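Local coordinates for amine oxidase domain-containing protein (Pyrococcus furiosus, PDB 3NRN) that binds adenosine monophosphate and is probably a flavin-dependent oxidoreductase of the amine oxidase family, its substrate unknown, at residues G37-L42 / G182-G187. Numbering follows the deposited sequence.
Sequences GRFTNL and GLIRGG. With AMP (adenosine monophosphate), chain B.
Asn41 reaches across and turns its carboxamide to the backbone of Gly186 and Gly187. ND2 gives a hydrogen bond to Gly186 O (3.1 Å, N-H...O angle 154°). The donor stands 31° away from the carbonyl plane, while the acceptor lies slightly out of the amide plane. OD1 rests 3.8 Å from Gly187 C and accepts from the backbone N of Lys189, at the start of helix 188-200; ND2 also donates to Gln48 OE1 on the neighbouring strand. With both ends of the amide engaged, its rotation is fixed. The side chain gets there with CG opposite its own carbonyl carbon (chi1 -69°). The peptide it grips belongs to a type II turn from Ile184 to Gly187, closed by Gly187 N to Ile184 O (2.9 Å). A side chain on Gly187 would run into Asn41 OD1, and both turn glycines have positive phi. Replacing Asn41 by an alanine removes the amide and would probably leave Gly186 O, Lys189 N and Gln48 OE1 without this partner, weakening the tie between turn and hairpin. The contact joins the hairpin of strands 41-44 and 47-50 to the loop leading from strand 182-184 into helix 188-200, within a fold whose parallel sheet and GxGxxG pattern are consistent with a Rossmann-type nucleotide-binding domain. Beside this amide, Phe39 and Ile184 come from opposite directions, the ring's CZ obliquely 4.0 Å from Ile184 CD1. The Phe39 side chain also touches Val191 and Ile192 of helix 188-200. One residue earlier the chain turns to the ligand: Arg38 N donates an almost straight bond to AMP O3P (2.8 Å), the phosphate oxygen lying over one face of the guanidinium, whose NH2 forms a salt bridge with Asp379.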
loop_
_atom_site.group_PDB
_atom_site.type_symbol
_atom_site.label_atom_id
_atom_site.label_comp_id
_atom_site.label_asym_id
_atom_site.label_seq_id
_atom_site.Cartn_x
_atom_site.Cartn_y
_atom_site.Cartn_z
ATOM N N GLY A 37 5.750 10.340 4.393
ATOM C CA GLY A 37 6.441 9.474 3.457
ATOM C C GLY A 37 5.743 9.337 2.117
ATOM O O GLY A 37 5.450 10.327 1.446
ATOM N N ARG A 38 5.457 8.101 1.729
ATOM C CA ARG A 38 4.803 7.843 0.459
ATOM C C ARG A 38 3.289 7.731 0.561
ATOM O O ARG A 38 2.639 7.146 -0.306
ATOM C CB ARG A 38 5.389 6.580 -0.179
ATOM C CG ARG A 38 6.897 6.676 -0.419
ATOM C CD ARG A 38 7.353 5.692 -1.479
ATOM N NE ARG A 38 6.922 4.333 -1.178
ATOM C CZ ARG A 38 7.402 3.599 -0.183
ATOM N NH1 ARG A 38 8.337 4.093 0.605
ATOM N NH2 ARG A 38 6.937 2.377 0.032
ATOM N N PHE A 39 2.727 8.304 1.617
ATOM C CA PHE A 39 1.287 8.276 1.807
ATOM C C PHE A 39 0.770 9.653 2.224
ATOM O O PHE A 39 0.110 9.789 3.249
ATOM C CB PHE A 39 0.908 7.243 2.871
ATOM C CG PHE A 39 -0.556 6.913 2.902
ATOM C CD1 PHE A 39 -1.124 6.129 1.902
ATOM C CD2 PHE A 39 -1.370 7.380 3.933
ATOM C CE1 PHE A 39 -2.477 5.810 1.927
ATOM C CE2 PHE A 39 -2.727 7.071 3.965
ATOM C CZ PHE A 39 -3.280 6.282 2.960
ATOM N N THR A 40 1.085 10.677 1.435
ATOM C CA THR A 40 0.614 12.027 1.729
ATOM C C THR A 40 0.346 12.781 0.419
ATOM O O THR A 40 0.426 12.192 -0.664
ATOM C CB THR A 40 1.628 12.796 2.613
ATOM O OG1 THR A 40 1.015 13.991 3.103
ATOM C CG2 THR A 40 2.878 13.158 1.834
ATOM N N ASN A 41 0.029 14.069 0.502
ATOM C CA ASN A 41 -0.283 14.833 -0.705
ATOM C C ASN A 41 0.871 15.564 -1.374
ATOM O O ASN A 41 1.850 15.954 -0.733
ATOM C CB ASN A 41 -1.406 15.826 -0.414
ATOM C CG ASN A 41 -2.729 15.141 -0.176
ATOM O OD1 ASN A 41 -2.783 13.928 0.033
ATOM N ND2 ASN A 41 -3.811 15.915 -0.192
ATOM N N LEU A 42 0.735 15.740 -2.684
ATOM C CA LEU A 42 1.735 16.428 -3.481
ATOM C C LEU A 42 1.058 17.505 -4.323
ATOM O O LEU A 42 0.583 17.229 -5.426
ATOM C CB LEU A 42 2.455 15.437 -4.402
ATOM C CG LEU A 42 3.477 16.036 -5.377
ATOM C CD1 LEU A 42 4.692 16.568 -4.612
ATOM C CD2 LEU A 42 3.903 14.973 -6.371
ATOM N N GLY A 182 -11.784 2.008 -1.546
ATOM C CA GLY A 182 -12.510 3.200 -1.164
ATOM C C GLY A 182 -11.598 4.401 -1.273
ATOM O O GLY A 182 -10.389 4.290 -1.051
ATOM N N LEU A 183 -12.179 5.544 -1.627
ATOM C CA LEU A 183 -11.443 6.793 -1.767
ATOM C C LEU A 183 -11.424 7.541 -0.438
ATOM O O LEU A 183 -12.306 7.359 0.402
ATOM C CB LEU A 183 -12.094 7.668 -2.839
ATOM C CG LEU A 183 -12.091 7.150 -4.281
ATOM C CD1 LEU A 183 -12.773 8.172 -5.191
ATOM C CD2 LEU A 183 -10.664 6.917 -4.740
ATOM N N ILE A 184 -10.417 8.392 -0.264
ATOM C CA ILE A 184 -10.244 9.160 0.957
ATOM C C ILE A 184 -10.473 10.656 0.736
ATOM O O ILE A 184 -9.754 11.288 -0.035
ATOM C CB ILE A 184 -8.811 9.003 1.502
ATOM C CG1 ILE A 184 -8.386 7.532 1.461
ATOM C CG2 ILE A 184 -8.741 9.546 2.915
ATOM C CD1 ILE A 184 -6.933 7.328 1.771
ATOM N N ARG A 185 -11.455 11.231 1.415
ATOM C CA ARG A 185 -11.691 12.661 1.256
ATOM C C ARG A 185 -10.462 13.367 1.805
ATOM O O ARG A 185 -9.973 13.028 2.895
ATOM C CB ARG A 185 -12.943 13.105 2.021
ATOM C CG ARG A 185 -13.211 14.610 1.955
ATOM C CD ARG A 185 -14.618 14.939 2.451
ATOM N NE ARG A 185 -15.639 14.458 1.523
ATOM C CZ ARG A 185 -15.863 14.989 0.324
ATOM N NH1 ARG A 185 -15.144 16.028 -0.089
ATOM N NH2 ARG A 185 -16.792 14.475 -0.470
ATOM N N GLY A 186 -9.950 14.328 1.041
ATOM C CA GLY A 186 -8.769 15.054 1.466
ATOM C C GLY A 186 -7.488 14.377 1.014
ATOM O O GLY A 186 -6.397 14.894 1.237
ATOM N N GLY A 187 -7.617 13.220 0.372
ATOM C CA GLY A 187 -6.441 12.507 -0.097
ATOM C C GLY A 187 -5.714 11.788 1.026
ATOM O O GLY A 187 -6.193 11.760 2.161
HETATM P P AMP B . 7.613 5.375 3.833
HETATM O O1P AMP B . 7.409 4.313 4.894
HETATM O O2P AMP B . 8.662 4.893 2.834
HETATM O O3P AMP B . 6.366 5.943 3.283
HETATM O "O5'" AMP B . 8.371 6.465 4.724
HETATM C "C5'" AMP B . 9.447 6.053 5.575
HETATM C "C4'" AMP B . 9.915 7.368 6.183
HETATM O "O4'" AMP B . 11.219 7.248 6.760
HETATM C "C3'" AMP B . 9.985 8.528 5.202
HETATM O "O3'" AMP B . 9.170 9.552 5.809
HETATM C "C2'" AMP B . 11.488 8.879 5.187
HETATM O "O2'" AMP B . 11.816 10.267 4.978
HETATM C "C1'" AMP B . 11.885 8.456 6.590
HETATM N N9 AMP B . 13.290 8.030 6.746
HETATM C C8 AMP B . 14.033 7.281 5.889
HETATM N N7 AMP B . 15.251 7.032 6.437
HETATM C C5 AMP B . 15.252 7.556 7.671
HETATM C C6 AMP B . 16.244 7.638 8.752
HETATM N N6 AMP B . 17.465 7.066 8.561
HETATM N N1 AMP B . 15.861 8.280 9.882
HETATM C C2 AMP B . 14.595 8.803 10.032
HETATM N N3 AMP B . 13.647 8.818 9.060
HETATM C C4 AMP B . 13.951 8.214 7.885
#